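Local coordinates for T-lymphoma invasion and metastasis-inducing protein 1 (Homo sapiens, PDB 4K2P), which is a Rac guanine-nucleotide exchange factor whose PH-CC-Ex region probably binds phosphoinositides and protein partners such as the polarity protein Par-3, at residues A[112-115]-A[116-120]; A[147-150]-A[151-155]; A[165-168]-A[169-172]; A[230-233]-A[234-237]. The protein carries 5 engineered substitutions. One frame throughout, in Å; residues are numbered along the deposited sequence.

All four contacts are local, running along one turn of helix or into a helix start. Contact 1 and contact 4 are mostly buried. Contact 1 lies in the last helix of the PH fold and contact 4 at the start of helix 233-241; their nearest atoms are about 9 Å apart. Contact 2, on helix 133-161, is partly buried. Contact 3 is a surface contact, its centre about 38 Å from the centre of the chain. Contacts 1, 2 and 4 pack on helix 168-203, and contact 3 caps it. Contacts 1 and 2 are mid-helix, the first apolar with buried polar groups, the second charged and hydrated. Contacts 3 and 4 are N-caps, one by an aspartate, the other by a serine.

Contact 1: A[112-115]-A[116-120]; sequences WITA and IHSAC
Ile113 and His117 lie side by side, one helical turn apart, and point the same way. CG2 of Ile113 sits 3.6 Å from ND1 of the His117 ring. With CG anti to its carbonyl carbon (chi1 -79°), His117 leans back along the helix toward Ile113 O, which is 3.4 Å from His117 CG. Both ring nitrogens are used. ND1 is hydrogen-bonded to Ser201 OG and NE2 to Val76 N, and this fixes the rotation of the imidazole. A leucine in its place would probably leave Val76 N and Ser201 OG without their mates. The adjacent pair, Trp112 and Ile116, is also close. Ile116 lays CG1 only 3.3 Å from Trp112 O, and its CD1 reaches the indole at CE3, 4.1 Å away. The indole itself meets Phe89 and makes a cation-pi contact with Lys10. Ala115 and Ala119 lie against Leu43 of strand 37-44.

The looser side is at Thr114, which is partly exposed. Its OG1 turns back to Glu110 O, and its methyl CG2 comes no nearer than 4.2 Å to Ser118 OG. The backbone there is still well held. Thr114 O accepts from Ser118 N at 3.0 Å and from Ser118 OG at 2.9 Å. The two donors approach from opposite faces of the carbonyl plane. The serine hydroxyl is thus bonded within its own helix. Here the C-terminal helix of a PH domain packs its apolar side on the beta sheet, as is usual for that fold, while His117 and Ser118 lie toward helix 168-203.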
ATOM      1  N   TRP A 112      -5.972   0.334 -14.563  1.00 21.84           N
ATOM      2  CA  TRP A 112      -5.356   1.331 -13.696  1.00 19.21           C
ATOM      3  C   TRP A 112      -4.478   0.636 -12.656  1.00 22.84           C
ATOM      4  O   TRP A 112      -3.369   1.088 -12.371  1.00 23.84           O
ATOM      5  CB  TRP A 112      -6.423   2.197 -13.018  1.00 19.88           C
ATOM      6  CG  TRP A 112      -6.788   3.422 -13.801  1.00 21.43           C
ATOM      7  CD1 TRP A 112      -7.956   3.657 -14.491  1.00 23.58           C
ATOM      8  CD2 TRP A 112      -5.973   4.585 -13.990  1.00 22.41           C
ATOM      9  NE1 TRP A 112      -7.905   4.898 -15.097  1.00 24.65           N
ATOM     10  CE2 TRP A 112      -6.702   5.486 -14.799  1.00 23.87           C
ATOM     11  CE3 TRP A 112      -4.699   4.953 -13.551  1.00 22.66           C
ATOM     12  CZ2 TRP A 112      -6.196   6.727 -15.171  1.00 25.38           C
ATOM     13  CZ3 TRP A 112      -4.200   6.187 -13.933  1.00 25.49           C
ATOM     14  CH2 TRP A 112      -4.947   7.059 -14.728  1.00 25.90           C
ATOM     15  N   ILE A 113      -4.962  -0.472 -12.103  1.00 22.15           N
ATOM     16  CA  ILE A 113      -4.193  -1.201 -11.104  1.00 23.68           C
ATOM     17  C   ILE A 113      -2.909  -1.716 -11.744  1.00 23.60           C
ATOM     18  O   ILE A 113      -1.832  -1.617 -11.164  1.00 23.01           O
ATOM     19  CB  ILE A 113      -5.002  -2.368 -10.494  1.00 25.20           C
ATOM     20  CG1 ILE A 113      -6.111  -1.806  -9.598  1.00 24.87           C
ATOM     21  CG2 ILE A 113      -4.092  -3.283  -9.671  1.00 27.94           C
ATOM     22  CD1 ILE A 113      -6.995  -2.840  -8.959  1.00 26.63           C
ATOM     23  N   THR A 114      -3.028  -2.219 -12.964  1.00 26.21           N
ATOM     24  CA  THR A 114      -1.897  -2.777 -13.682  1.00 26.80           C
ATOM     25  C   THR A 114      -0.868  -1.699 -13.981  1.00 26.53           C
ATOM     26  O   THR A 114       0.321  -1.916 -13.787  1.00 28.41           O
ATOM     27  CB  THR A 114      -2.353  -3.445 -14.981  1.00 27.83           C
ATOM     28  OG1 THR A 114      -3.082  -4.630 -14.657  1.00 27.93           O
ATOM     29  CG2 THR A 114      -1.173  -3.833 -15.863  1.00 30.14           C
ATOM     30  N   ALA A 115      -1.326  -0.529 -14.410  1.00 25.03           N
ATOM     31  CA  ALA A 115      -0.420   0.544 -14.810  1.00 24.93           C
ATOM     32  C   ALA A 115       0.338   1.102 -13.607  1.00 25.20           C
ATOM     33  O   ALA A 115       1.538   1.363 -13.690  1.00 25.04           O
ATOM     34  CB  ALA A 115      -1.182   1.653 -15.509  1.00 26.70           C
ATOM     35  N   ILE A 116      -0.351   1.277 -12.485  1.00 22.63           N
ATOM     36  CA  ILE A 116       0.286   1.886 -11.323  1.00 23.88           C
ATOM     37  C   ILE A 116       1.294   0.917 -10.713  1.00 22.44           C
ATOM     38  O   ILE A 116       2.392   1.322 -10.343  1.00 23.70           O
ATOM     39  CB  ILE A 116      -0.736   2.323 -10.274  1.00 24.81           C
ATOM     40  CG1 ILE A 116      -1.593   3.461 -10.833  1.00 25.58           C
ATOM     41  CG2 ILE A 116      -0.034   2.808  -9.004  1.00 27.95           C
ATOM     42  CD1 ILE A 116      -2.863   3.727 -10.059  1.00 25.66           C
ATOM     43  N   HIS A 117       0.932  -0.360 -10.638  1.00 21.16           N
ATOM     44  CA  HIS A 117       1.809  -1.377 -10.073  1.00 23.07           C
ATOM     45  C   HIS A 117       3.024  -1.587 -10.964  1.00 25.72           C
ATOM     46  O   HIS A 117       4.116  -1.853 -10.478  1.00 28.49           O
ATOM     47  CB  HIS A 117       1.059  -2.697  -9.889  1.00 21.17           C
ATOM     48  CG  HIS A 117       0.197  -2.723  -8.672  1.00 18.37           C
ATOM     49  ND1 HIS A 117      -0.723  -3.715  -8.424  1.00 18.95           N
ATOM     50  CD2 HIS A 117       0.118  -1.865  -7.632  1.00 18.08           C
ATOM     51  CE1 HIS A 117      -1.337  -3.466  -7.284  1.00 19.21           C
ATOM     52  NE2 HIS A 117      -0.837  -2.353  -6.778  1.00 19.69           N
ATOM     53  N   SER A 118       2.830  -1.449 -12.271  1.00 25.78           N
ATOM     54  CA  SER A 118       3.928  -1.577 -13.222  1.00 27.66           C
ATOM     55  C   SER A 118       4.928  -0.460 -13.014  1.00 25.38           C
ATOM     56  O   SER A 118       6.129  -0.672 -13.081  1.00 24.86           O
ATOM     57  CB  SER A 118       3.415  -1.559 -14.660  1.00 32.82           C
ATOM     58  OG  SER A 118       2.797  -2.789 -14.985  1.00 37.18           O
ATOM     59  N   ALA A 119       4.410   0.740 -12.787  1.00 26.07           N
ATOM     60  CA  ALA A 119       5.244   1.897 -12.531  1.00 27.69           C
ATOM     61  C   ALA A 119       6.037   1.687 -11.246  1.00 27.11           C
ATOM     62  O   ALA A 119       7.210   2.023 -11.178  1.00 27.15           O
ATOM     63  CB  ALA A 119       4.397   3.156 -12.434  1.00 28.25           C
ATOM     64  N   CYS A 120       5.376   1.151 -10.226  1.00 24.40           N
ATOM     65  CA  CYS A 120       6.025   0.891  -8.947  1.00 25.12           C
ATOM     66  C   CYS A 120       7.111  -0.158  -9.106  1.00 25.36           C
ATOM     67  O   CYS A 120       8.168  -0.072  -8.492  1.00 28.01           O
ATOM     68  CB  CYS A 120       5.006   0.443  -7.903  1.00 24.02           C
ATOM     69  SG  CYS A 120       3.935   1.778  -7.345  1.00 26.70           S
TER

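Contact 2: A[147-150]-A[151-155]; sequences KIDM and DEKLK. Engineered in segment 151-155: Leu154 (natural residue Met).
Asp149 and Lys153 form an i to i+4 salt bridge along helix 133-161, a long helix of the coiled-coil part of the protein. Asp149 OD2 receives Lys153 NZ at 3.0 Å, on the syn side of the carboxylate and 19° out of its plane. With CG anti to the backbone N (chi1 -175°), the aspartate stands straight out from the helix, and the extended lysine reaches back to it. On the way Lys153 CG passes 3.3 Å from Asp149 O. The other oxygen, Asp149 OD1, is 2.8 Å from water 2, which is also close to Glu152 OE1. Water 2 cannot be assigned with certainty to either oxygen, since other acceptors compete for its protons. It lies between two carboxylates of like charge and probably eases their repulsion. The Glu152 side chain runs beside Ile148, and its carboxylate meets the methyl, Ile148 CG2 to Glu152 OE2 3.6 Å.

Two further pairs complete the turn. Water 1 donates to Lys147 O and, at 2.7 Å, to Asp151 OD1. It thereby bridges a helix carbonyl, already bonded to Asp151 N, to the side chain four residues on. Met150 bends at its second torsion and lays SD 3.9 Å from CD1 of Leu154. Leu154 is an engineered residue, a methionine in the natural chain.

The charged pair and the methionine lie on the more open side of the helix. On the buried side, Ile148 packs on Phe188, Gln189 and Leu192 of helix 168-203. Asp151 also touches Phe188, and its OD2 is hydrogen-bonded to Asn184 of the same helix.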
ATOM      1  N   LYS A 147      13.363 -13.511   5.751  1.00 28.09           N
ATOM      2  CA  LYS A 147      13.303 -12.628   6.908  1.00 27.07           C
ATOM      3  C   LYS A 147      12.104 -12.952   7.783  1.00 26.71           C
ATOM      4  O   LYS A 147      12.184 -12.868   9.007  1.00 25.66           O
ATOM      5  CB  LYS A 147      13.254 -11.159   6.470  1.00 27.39           C
ATOM      6  CG  LYS A 147      14.618 -10.617   6.056  1.00 32.88           C
ATOM      7  CD  LYS A 147      14.615  -9.131   5.722  1.00 39.88           C
ATOM      8  CE  LYS A 147      13.944  -8.840   4.402  1.00 47.28           C
ATOM      9  NZ  LYS A 147      14.155  -7.422   3.967  1.00 54.55           N
ATOM     10  N   ILE A 148      11.006 -13.346   7.152  1.00 24.71           N
ATOM     11  CA  ILE A 148       9.793 -13.691   7.873  1.00 25.21           C
ATOM     12  C   ILE A 148      10.014 -14.984   8.644  1.00 25.57           C
ATOM     13  O   ILE A 148       9.584 -15.113   9.784  1.00 28.33           O
ATOM     14  CB  ILE A 148       8.589 -13.837   6.912  1.00 25.02           C
ATOM     15  CG1 ILE A 148       8.148 -12.462   6.416  1.00 26.08           C
ATOM     16  CG2 ILE A 148       7.415 -14.533   7.586  1.00 25.62           C
ATOM     17  CD1 ILE A 148       7.244 -12.510   5.184  1.00 26.37           C
ATOM     18  N   ASP A 149      10.666 -15.943   8.005  1.00 26.20           N
ATOM     19  CA  ASP A 149      10.917 -17.227   8.628  1.00 30.33           C
ATOM     20  C   ASP A 149      11.752 -17.043   9.897  1.00 28.66           C
ATOM     21  O   ASP A 149      11.444 -17.605  10.950  1.00 28.12           O
ATOM     22  CB  ASP A 149      11.630 -18.163   7.650  1.00 36.67           C
ATOM     23  CG  ASP A 149      11.816 -19.559   8.215  1.00 43.26           C
ATOM     24  OD1 ASP A 149      10.812 -20.162   8.658  1.00 45.01           O
ATOM     25  OD2 ASP A 149      12.965 -20.049   8.223  1.00 46.77           O
ATOM     26  N   MET A 150      12.790 -16.225   9.786  1.00 27.87           N
ATOM     27  CA  MET A 150      13.720 -15.983  10.880  1.00 28.40           C
ATOM     28  C   MET A 150      13.014 -15.289  12.049  1.00 27.29           C
ATOM     29  O   MET A 150      13.101 -15.752  13.184  1.00 27.15           O
ATOM     30  CB  MET A 150      14.913 -15.154  10.382  1.00 29.20           C
ATOM     31  CG  MET A 150      15.924 -14.776  11.456  1.00 31.49           C
ATOM     32  SD  MET A 150      16.585 -16.214  12.330  1.00 36.03           S
ATOM     33  CE  MET A 150      17.509 -17.003  11.017  1.00 40.12           C
ATOM     34  N   ASP A 151      12.286 -14.208  11.779  1.00 24.43           N
ATOM     35  CA  ASP A 151      11.650 -13.463  12.865  1.00 25.86           C
ATOM     36  C   ASP A 151      10.494 -14.241  13.496  1.00 26.32           C
ATOM     37  O   ASP A 151      10.201 -14.060  14.680  1.00 27.25           O
ATOM     38  CB  ASP A 151      11.165 -12.098  12.375  1.00 26.63           C
ATOM     39  CG  ASP A 151      12.247 -11.039  12.444  1.00 32.66           C
ATOM     40  OD1 ASP A 151      13.444 -11.411  12.478  1.00 37.20           O
ATOM     41  OD2 ASP A 151      11.904  -9.835  12.446  1.00 32.97           O
ATOM     42  N   GLU A 152       9.859 -15.123  12.727  1.00 25.35           N
ATOM     43  CA  GLU A 152       8.817 -15.988  13.274  1.00 28.06           C
ATOM     44  C   GLU A 152       9.418 -16.980  14.264  1.00 27.33           C
ATOM     45  O   GLU A 152       8.842 -17.270  15.303  1.00 30.08           O
ATOM     46  CB  GLU A 152       8.086 -16.749  12.167  1.00 30.15           C
ATOM     47  CG  GLU A 152       6.953 -15.969  11.535  1.00 31.87           C
ATOM     48  CD  GLU A 152       6.296 -16.712  10.393  1.00 34.88           C
ATOM     49  OE1 GLU A 152       6.826 -17.760   9.967  1.00 38.10           O
ATOM     50  OE2 GLU A 152       5.256 -16.232   9.902  1.00 34.37           O
ATOM     51  N   LYS A 153      10.576 -17.511  13.913  1.00 27.25           N
ATOM     52  CA  LYS A 153      11.248 -18.503  14.729  1.00 31.00           C
ATOM     53  C   LYS A 153      11.797 -17.882  16.003  1.00 29.39           C
ATOM     54  O   LYS A 153      11.730 -18.483  17.068  1.00 30.75           O
ATOM     55  CB  LYS A 153      12.356 -19.167  13.924  1.00 36.76           C
ATOM     56  CG  LYS A 153      11.825 -20.193  12.941  1.00 42.01           C
ATOM     57  CD  LYS A 153      12.915 -20.716  12.028  1.00 47.96           C
ATOM     58  CE  LYS A 153      12.383 -21.810  11.123  1.00 53.43           C
ATOM     59  NZ  LYS A 153      13.411 -22.263  10.154  1.00 59.10           N
ATOM     60  N   LEU A 154      12.341 -16.677  15.886  1.00 28.57           N
ATOM     61  CA  LEU A 154      12.892 -15.969  17.029  1.00 28.56           C
ATOM     62  C   LEU A 154      11.767 -15.626  17.993  1.00 27.87           C
ATOM     63  O   LEU A 154      11.906 -15.790  19.204  1.00 28.93           O
ATOM     64  CB  LEU A 154      13.649 -14.715  16.584  1.00 28.18           C
ATOM     65  CG  LEU A 154      14.995 -14.970  15.903  1.00 30.12           C
ATOM     66  CD1 LEU A 154      15.478 -13.739  15.128  1.00 29.89           C
ATOM     67  CD2 LEU A 154      16.044 -15.387  16.934  1.00 32.71           C
ATOM     68  N   LYS A 155      10.633 -15.193  17.455  1.00 26.63           N
ATOM     69  CA  LYS A 155       9.485 -14.831  18.275  1.00 26.54           C
ATOM     70  C   LYS A 155       8.926 -16.055  19.008  1.00 29.59           C
ATOM     71  O   LYS A 155       8.519 -15.968  20.169  1.00 31.36           O
ATOM     72  CB  LYS A 155       8.404 -14.176  17.403  1.00 27.41           C
ATOM     73  CG  LYS A 155       7.132 -13.780  18.146  1.00 30.27           C
ATOM     74  CD  LYS A 155       6.175 -13.038  17.231  1.00 33.71           C
ATOM     75  CE  LYS A 155       4.861 -12.731  17.909  1.00 41.01           C
ATOM     76  NZ  LYS A 155       3.880 -13.841  17.729  1.00 47.00           N
TER
HETATM   77  O   HOH W   1      14.532 -11.609  10.047  1.00 31.68           O
HETATM   78  O   HOH W   2       8.747 -19.721  10.436  1.00 42.09           O

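Contact 3: A[165-168]-A[169-172]; sequences VTDS and KAAA. Engineered in segment 169-172: Ala170 (natural residue Lys), Ala171 (natural residue Lys), Ala172 (natural residue Lys).
The Asp167 carboxylate is approached over one face by Ala170 N, whose N-H points to OD2 at 3.1 Å. The donor stands 56° out of the carboxylate plane, so the bond is made from above the flat group, and it is bent, with an N-H...O angle of 140°. CB of Lys169 lies on the same side as this donor, 3.5 Å from Asp167 OD2. CB of Ala170 is also 3.5 Å from OD2 but closer to the plane. The Lys169 chain bends at its last two torsions and brings NZ nearly level with the plane, toward the edge of the group. There NZ is 4.2 Å from OD2, too long for a salt bridge. A second flat group, the peptide carbonyl of Asp167, takes Ala171 N at 3.0 Å, and this donor lies in the carbonyl plane.

Val165 adds an apolar touch from the loop. Its CG2 comes 3.7 Å from CB of Ala171 and also rests on that residue's CA. Ala170, Ala171 and Ala172 are engineered, and all three are lysines in the natural chain. Ala172 N continues the helix by bonding to Ser168 O.

Asp167 is the N-cap of helix 168-203, at the turn from helix 133-161. A negative carboxylate at this end would also suit the helix dipole, and the nearby lysine probably adds a weak favourable charge. The contact is therefore largely polar, with one small apolar patch, as befits its place at the surface.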
ATOM      1  N   VAL A 165      12.666 -17.588  32.173  1.00 48.66           N
ATOM      2  CA  VAL A 165      13.604 -16.628  32.740  1.00 53.20           C
ATOM      3  C   VAL A 165      13.010 -16.077  34.032  1.00 60.39           C
ATOM      4  O   VAL A 165      11.863 -15.626  34.062  1.00 62.42           O
ATOM      5  CB  VAL A 165      13.958 -15.478  31.749  1.00 48.15           C
ATOM      6  CG1 VAL A 165      14.465 -16.053  30.437  1.00 45.14           C
ATOM      7  CG2 VAL A 165      12.782 -14.561  31.495  1.00 48.95           C
ATOM      8  N   THR A 166      13.784 -16.163  35.107  1.00 63.14           N
ATOM      9  CA  THR A 166      13.306 -15.792  36.437  1.00 65.70           C
ATOM     10  C   THR A 166      13.593 -14.333  36.775  1.00 62.35           C
ATOM     11  O   THR A 166      12.958 -13.767  37.665  1.00 64.33           O
ATOM     12  CB  THR A 166      13.926 -16.682  37.532  1.00 69.76           C
ATOM     13  OG1 THR A 166      15.297 -16.964  37.220  1.00 69.26           O
ATOM     14  CG2 THR A 166      13.151 -17.981  37.650  1.00 71.94           C
ATOM     15  N   ASP A 167      14.559 -13.731  36.086  1.00 58.99           N
ATOM     16  CA  ASP A 167      14.895 -12.332  36.321  1.00 59.32           C
ATOM     17  C   ASP A 167      13.854 -11.444  35.648  1.00 53.75           C
ATOM     18  O   ASP A 167      13.575 -11.601  34.462  1.00 50.73           O
ATOM     19  CB  ASP A 167      16.297 -12.016  35.793  1.00 65.64           C
ATOM     20  CG  ASP A 167      16.674 -10.560  35.976  1.00 72.04           C
ATOM     21  OD1 ASP A 167      16.544 -10.047  37.108  1.00 75.17           O
ATOM     22  OD2 ASP A 167      17.101  -9.926  34.985  1.00 73.73           O
ATOM     23  N   SER A 168      13.281 -10.507  36.399  1.00 48.64           N
ATOM     24  CA  SER A 168      12.187  -9.692  35.875  1.00 47.85           C
ATOM     25  C   SER A 168      12.640  -8.752  34.764  1.00 47.83           C
ATOM     26  O   SER A 168      11.890  -8.490  33.822  1.00 43.58           O
ATOM     27  CB  SER A 168      11.538  -8.883  36.995  1.00 51.12           C
ATOM     28  OG  SER A 168      11.108  -9.737  38.042  1.00 55.67           O
ATOM     29  N   LYS A 169      13.855  -8.230  34.877  1.00 50.43           N
ATOM     30  CA  LYS A 169      14.389  -7.362  33.840  1.00 53.87           C
ATOM     31  C   LYS A 169      14.560  -8.175  32.563  1.00 44.71           C
ATOM     32  O   LYS A 169      14.263  -7.706  31.468  1.00 42.11           O
ATOM     33  CB  LYS A 169      15.727  -6.750  34.257  1.00 66.05           C
ATOM     34  CG  LYS A 169      16.363  -5.872  33.173  1.00 74.06           C
ATOM     35  CD  LYS A 169      17.797  -5.480  33.505  1.00 82.26           C
ATOM     36  CE  LYS A 169      18.748  -6.673  33.443  1.00 84.85           C
ATOM     37  NZ  LYS A 169      18.693  -7.375  32.123  1.00 82.80           N
ATOM     38  N   ALA A 170      15.060  -9.395  32.717  1.00 41.49           N
ATOM     39  CA  ALA A 170      15.277 -10.287  31.588  1.00 39.12           C
ATOM     40  C   ALA A 170      13.970 -10.627  30.886  1.00 37.54           C
ATOM     41  O   ALA A 170      13.926 -10.717  29.664  1.00 35.53           O
ATOM     42  CB  ALA A 170      15.966 -11.553  32.046  1.00 41.08           C
ATOM     43  N   ALA A 171      12.912 -10.834  31.664  1.00 38.85           N
ATOM     44  CA  ALA A 171      11.621 -11.206  31.109  1.00 38.43           C
ATOM     45  C   ALA A 171      11.036 -10.031  30.352  1.00 36.59           C
ATOM     46  O   ALA A 171      10.485 -10.187  29.255  1.00 34.79           O
ATOM     47  CB  ALA A 171      10.674 -11.655  32.207  1.00 41.11           C
ATOM     48  N   ALA A 172      11.185  -8.847  30.932  1.00 37.73           N
ATOM     49  CA  ALA A 172      10.652  -7.644  30.324  1.00 40.04           C
ATOM     50  C   ALA A 172      11.322  -7.416  28.977  1.00 35.33           C
ATOM     51  O   ALA A 172      10.672  -7.014  28.022  1.00 34.72           O
ATOM     52  CB  ALA A 172      10.863  -6.453  31.232  1.00 44.37           C
TER

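Contact 4: A[230-233]-A[234-237]; sequences IFSV and SSFH
Ser232 and Ser235 both turn OG between their own backbone N and carbonyl carbon (chi1 70° and 63°). This aims Ser232 OG at the Ser235 amide and Ser235 OG back at the carbonyls of Ile230 and Ser232. Ser232 is the N-cap of helix 233-241. Its OG accepts from Ser235 N at 3.2 Å, a nearly straight bond of 161°. Replacing it by an alanine would remove OG and is likely to leave Ser235 N without its capping acceptor, weakening the first turn. Ser235 reaches the other way. Its OG is 3.0 Å from Ile230 O and 3.1 Å from Ser232 O, and which of the two takes its one proton is not settled. Either way the hydroxyl ties the helix back to the loop that leads into it. Ile230 closes over the same serine, its methyl CG2 packing 3.7 Å from Ser235 CB.

Val233 and Phe236 turn to other elements. Val233 packs on Phe193 of helix 168-203, on Pro210 and Leu213, and on Gln77 of the PH sheet. The Phe236 ring leads away from the loop toward Met190, Leu213 and Leu214. His237 touches Ile75 and Met190, and its ND1 is hydrogen-bonded to Ser92 OG. The short helix is therefore wedged between the coiled-coil helix, the small helices before it and strands 75-78 and 88-92 of the PH sheet. Two regular helix bonds follow the cap. Phe236 N meets Ser232 O at 3.0 Å, and His237 N meets Val233 O at 2.9 Å.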
ATOM      1  N   ILE A 230     -12.201   1.648   9.258  1.00 29.89           N
ATOM      2  CA  ILE A 230     -11.992   0.824   8.073  1.00 28.63           C
ATOM      3  C   ILE A 230     -10.964  -0.286   8.338  1.00 25.61           C
ATOM      4  O   ILE A 230      -9.870  -0.025   8.811  1.00 27.22           O
ATOM      5  CB  ILE A 230     -11.547   1.708   6.861  1.00 52.97           C
ATOM      6  CG1 ILE A 230     -11.226   0.862   5.627  1.00 51.28           C
ATOM      7  CG2 ILE A 230     -10.374   2.610   7.234  1.00 52.19           C
ATOM      8  CD1 ILE A 230     -12.412   0.099   5.090  1.00 53.05           C
ATOM      9  N   PHE A 231     -11.361  -1.524   8.053  1.00 27.73           N
ATOM     10  CA  PHE A 231     -10.488  -2.691   8.099  1.00 28.80           C
ATOM     11  C   PHE A 231     -10.310  -3.197   6.687  1.00 29.26           C
ATOM     12  O   PHE A 231     -11.193  -3.853   6.139  1.00 30.60           O
ATOM     13  CB  PHE A 231     -11.073  -3.814   8.963  1.00 33.38           C
ATOM     14  CG  PHE A 231     -11.198  -3.473  10.413  1.00 34.56           C
ATOM     15  CD1 PHE A 231     -12.242  -2.685  10.868  1.00 38.55           C
ATOM     16  CD2 PHE A 231     -10.278  -3.956  11.329  1.00 32.52           C
ATOM     17  CE1 PHE A 231     -12.363  -2.380  12.215  1.00 40.91           C
ATOM     18  CE2 PHE A 231     -10.393  -3.656  12.675  1.00 35.05           C
ATOM     19  CZ  PHE A 231     -11.429  -2.864  13.118  1.00 38.76           C
ATOM     20  N   SER A 232      -9.155  -2.909   6.109  1.00 28.82           N
ATOM     21  CA  SER A 232      -8.873  -3.287   4.738  1.00 27.53           C
ATOM     22  C   SER A 232      -7.371  -3.315   4.530  1.00 25.90           C
ATOM     23  O   SER A 232      -6.611  -2.828   5.361  1.00 24.57           O
ATOM     24  CB  SER A 232      -9.511  -2.301   3.770  1.00 25.88           C
ATOM     25  OG  SER A 232      -8.828  -1.059   3.859  1.00 24.96           O
ATOM     26  N   VAL A 233      -6.945  -3.898   3.421  1.00 28.23           N
ATOM     27  CA  VAL A 233      -5.545  -3.873   3.042  1.00 28.45           C
ATOM     28  C   VAL A 233      -5.056  -2.434   2.979  1.00 23.91           C
ATOM     29  O   VAL A 233      -3.935  -2.154   3.359  1.00 22.15           O
ATOM     30  CB  VAL A 233      -5.320  -4.573   1.691  1.00 33.58           C
ATOM     31  CG1 VAL A 233      -3.885  -4.374   1.199  1.00 34.46           C
ATOM     32  CG2 VAL A 233      -5.621  -6.055   1.832  1.00 35.15           C
ATOM     33  N   SER A 234      -5.903  -1.520   2.516  1.00 24.77           N
ATOM     34  CA  SER A 234      -5.490  -0.128   2.340  1.00 25.85           C
ATOM     35  C   SER A 234      -5.205   0.589   3.660  1.00 25.34           C
ATOM     36  O   SER A 234      -4.253   1.363   3.748  1.00 25.29           O
ATOM     37  CB  SER A 234      -6.549   0.648   1.557  1.00 27.44           C
ATOM     38  OG  SER A 234      -6.663   0.140   0.243  1.00 28.21           O
ATOM     39  N   SER A 235      -6.035   0.363   4.675  1.00 23.20           N
ATOM     40  CA  SER A 235      -5.821   1.001   5.970  1.00 21.73           C
ATOM     41  C   SER A 235      -4.662   0.334   6.722  1.00 20.29           C
ATOM     42  O   SER A 235      -3.919   0.989   7.444  1.00 21.58           O
ATOM     43  CB  SER A 235      -7.103   0.958   6.803  1.00 23.82           C
ATOM     44  OG  SER A 235      -7.481  -0.375   7.090  1.00 24.60           O
ATOM     45  N   PHE A 236      -4.524  -0.973   6.538  1.00 18.58           N
ATOM     46  CA  PHE A 236      -3.434  -1.745   7.121  1.00 18.02           C
ATOM     47  C   PHE A 236      -2.127  -1.186   6.580  1.00 19.26           C
ATOM     48  O   PHE A 236      -1.210  -0.875   7.333  1.00 20.72           O
ATOM     49  CB  PHE A 236      -3.608  -3.227   6.764  1.00 19.62           C
ATOM     50  CG  PHE A 236      -2.650  -4.165   7.452  1.00 21.55           C
ATOM     51  CD1 PHE A 236      -1.769  -3.728   8.431  1.00 23.65           C
ATOM     52  CD2 PHE A 236      -2.643  -5.504   7.111  1.00 24.10           C
ATOM     53  CE1 PHE A 236      -0.900  -4.614   9.051  1.00 25.21           C
ATOM     54  CE2 PHE A 236      -1.780  -6.393   7.733  1.00 26.57           C
ATOM     55  CZ  PHE A 236      -0.904  -5.944   8.699  1.00 26.04           C
ATOM     56  N   HIS A 237      -2.075  -1.019   5.261  1.00 19.18           N
ATOM     57  CA  HIS A 237      -0.893  -0.495   4.601  1.00 19.32           C
ATOM     58  C   HIS A 237      -0.603   0.911   5.077  1.00 19.57           C
ATOM     59  O   HIS A 237       0.537   1.235   5.344  1.00 19.74           O
ATOM     60  CB  HIS A 237      -1.034  -0.492   3.081  1.00 20.35           C
ATOM     61  CG  HIS A 237       0.206  -0.029   2.382  1.00 21.77           C
ATOM     62  ND1 HIS A 237       0.189   0.666   1.193  1.00 24.76           N
ATOM     63  CD2 HIS A 237       1.509  -0.149   2.726  1.00 24.61           C
ATOM     64  CE1 HIS A 237       1.425   0.948   0.829  1.00 27.02           C
ATOM     65  NE2 HIS A 237       2.245   0.467   1.745  1.00 27.96           N
TER